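Side-chain contact in msDPBB_sym2 protein (Synthetic construct, PDB 7DWW), which is a computationally designed double-psi beta-barrel that recreates the core fold of RNA polymerase from few amino acid types: residues 9-14 with 70-75. Residues are numbered along the deposited sequence; the frame is centred on the assembly and turned at random.
Sequences VALAHE and ELMRLL
Met-72 reaches from helix 69-75 to the end of strand 4-11 and makes every close contact, all of it van der Waals packing. In the side-chain pairs, its SD lies 3.8 Å from CG1 of Val-9, with CG of Met-72 at 4.0 Å from the same methyl; the two side chains run past each other in opposite directions. CG1 stands anti to the backbone N of Val-9 (chi1 169°), the setting that turns this branch to the thioether. Farther out, CE of Met-72 meets CD1 of Leu-11 at 3.6 Å, these side chains crossing at about a right angle. The same methyl also rests on the strand backbone, 3.5 Å from CA of Leu-11 and 3.5 Å from O of Ala-10. In this double-psi beta-barrel the contact packs helix 69-75, which follows strand 64-67, against strand 4-11, the parallel neighbour of that strand; Met-67 of strand 64-67 touches both Val-9 and Met-72. Replacing Met-72 with an alanine would probably open a gap between helix and strand and leave CG1 of Val-9 and CD1 of Leu-11 without their helix partner. Val-77 and Val-79, in the loop beyond the helix, also pack on Met-72.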
loop_
_atom_site.group_PDB
_atom_site.type_symbol
_atom_site.label_atom_id
_atom_site.label_comp_id
_atom_site.label_asym_id
_atom_site.label_seq_id
_atom_site.Cartn_x
_atom_site.Cartn_y
_atom_site.Cartn_z
ATOM N N VAL A 9 7.396 -2.255 0.829
ATOM C CA VAL A 9 6.990 -0.967 1.372
ATOM C C VAL A 9 7.928 0.104 0.826
ATOM O O VAL A 9 9.156 -0.076 0.830
ATOM C CB VAL A 9 6.999 -1.012 2.910
ATOM C CG1 VAL A 9 6.842 0.385 3.532
ATOM C CG2 VAL A 9 5.931 -2.001 3.403
ATOM N N ALA A 10 7.359 1.194 0.319
ATOM C CA ALA A 10 8.092 2.375 -0.112
ATOM C C ALA A 10 7.434 3.627 0.450
ATOM O O ALA A 10 6.273 3.619 0.832
ATOM C CB ALA A 10 8.165 2.490 -1.636
ATOM N N LEU A 11 8.211 4.692 0.511
ATOM C CA LEU A 11 7.790 5.928 1.151
ATOM C C LEU A 11 6.948 6.785 0.197
ATOM O O LEU A 11 7.341 7.014 -0.951
ATOM C CB LEU A 11 9.033 6.668 1.631
ATOM C CG LEU A 11 8.875 8.000 2.351
ATOM C CD1 LEU A 11 8.074 7.788 3.625
ATOM C CD2 LEU A 11 10.224 8.613 2.674
ATOM N N ALA A 12 5.764 7.198 0.658
ATOM C CA ALA A 12 4.918 8.086 -0.126
ATOM C C ALA A 12 5.652 9.378 -0.469
ATOM O O ALA A 12 6.452 9.891 0.313
ATOM C CB ALA A 12 3.632 8.406 0.653
ATOM N N HIS A 13 5.289 9.936 -1.602
ATOM C CA HIS A 13 5.796 11.252 -2.052
ATOM C C HIS A 13 5.248 12.295 -1.085
ATOM O O HIS A 13 4.184 12.089 -0.568
ATOM C CB HIS A 13 5.446 11.451 -3.533
ATOM C CG HIS A 13 6.240 10.546 -4.419
ATOM N ND1 HIS A 13 5.804 10.127 -5.643
ATOM C CD2 HIS A 13 7.450 9.981 -4.247
ATOM C CE1 HIS A 13 6.711 9.350 -6.188
ATOM N NE2 HIS A 13 7.729 9.256 -5.353
ATOM N N GLU A 14 5.956 13.395 -0.871
ATOM C CA GLU A 14 5.510 14.376 0.156
ATOM C C GLU A 14 4.376 15.294 -0.305
ATOM O O GLU A 14 3.977 16.116 0.472
ATOM C CB GLU A 14 6.693 15.126 0.741
ATOM C CG GLU A 14 6.820 14.887 2.225
ATOM C CD GLU A 14 5.942 15.811 3.037
ATOM O OE1 GLU A 14 5.670 15.491 4.162
ATOM O OE2 GLU A 14 5.567 16.849 2.535
ATOM N N GLU A 70 4.239 7.751 8.916
ATOM C CA GLU A 70 3.578 7.426 10.174
ATOM C C GLU A 70 2.776 6.139 10.093
ATOM O O GLU A 70 2.748 5.383 11.075
ATOM C CB GLU A 70 2.669 8.560 10.636
ATOM C CG GLU A 70 2.178 8.311 12.067
ATOM C CD GLU A 70 1.375 9.461 12.645
ATOM O OE1 GLU A 70 0.549 9.212 13.560
ATOM O OE2 GLU A 70 1.572 10.610 12.183
ATOM N N LEU A 71 2.177 5.851 8.936
ATOM C CA LEU A 71 1.417 4.579 8.802
ATOM C C LEU A 71 2.397 3.414 8.920
ATOM O O LEU A 71 2.080 2.439 9.552
ATOM C CB LEU A 71 0.646 4.546 7.486
ATOM C CG LEU A 71 -0.378 3.419 7.379
ATOM C CD1 LEU A 71 -1.501 3.591 8.386
ATOM C CD2 LEU A 71 -0.927 3.309 5.979
ATOM N N MET A 72 3.587 3.579 8.363
ATOM C CA MET A 72 4.646 2.559 8.513
ATOM C C MET A 72 4.935 2.379 10.006
ATOM O O MET A 72 5.012 1.272 10.464
ATOM C CB MET A 72 5.929 3.039 7.836
ATOM C CG MET A 72 5.868 3.075 6.350
ATOM S SD MET A 72 7.476 3.498 5.689
ATOM C CE MET A 72 7.003 4.364 4.205
ATOM N N ARG A 73 5.070 3.477 10.738
ATOM C CA ARG A 73 5.366 3.360 12.184
ATOM C C ARG A 73 4.209 2.665 12.893
ATOM O O ARG A 73 4.462 1.876 13.785
ATOM C CB ARG A 73 5.645 4.731 12.794
ATOM C CG ARG A 73 7.074 5.212 12.613
ATOM C CD ARG A 73 7.350 6.488 13.369
ATOM N NE ARG A 73 6.818 7.647 12.712
ATOM C CZ ARG A 73 5.943 8.450 13.271
ATOM N NH1 ARG A 73 5.521 8.189 14.491
ATOM N NH2 ARG A 73 5.501 9.502 12.622
ATOM N N LEU A 74 2.981 2.967 12.513
ATOM C CA LEU A 74 1.841 2.310 13.178
ATOM C C LEU A 74 1.893 0.810 12.929
ATOM O O LEU A 74 1.654 0.073 13.856
ATOM C CB LEU A 74 0.539 2.887 12.629
ATOM C CG LEU A 74 -0.709 2.407 13.348
ATOM C CD1 LEU A 74 -0.703 2.860 14.790
ATOM C CD2 LEU A 74 -1.957 2.880 12.643
ATOM N N LEU A 75 2.216 0.398 11.708
ATOM C CA LEU A 75 2.188 -1.018 11.381
ATOM C C LEU A 75 3.413 -1.729 11.937
ATOM O O LEU A 75 3.396 -2.959 12.090
ATOM C CB LEU A 75 2.093 -1.172 9.865
ATOM C CG LEU A 75 2.023 -2.566 9.256
ATOM C CD1 LEU A 75 0.861 -3.364 9.842
ATOM C CD2 LEU A 75 1.887 -2.371 7.765
#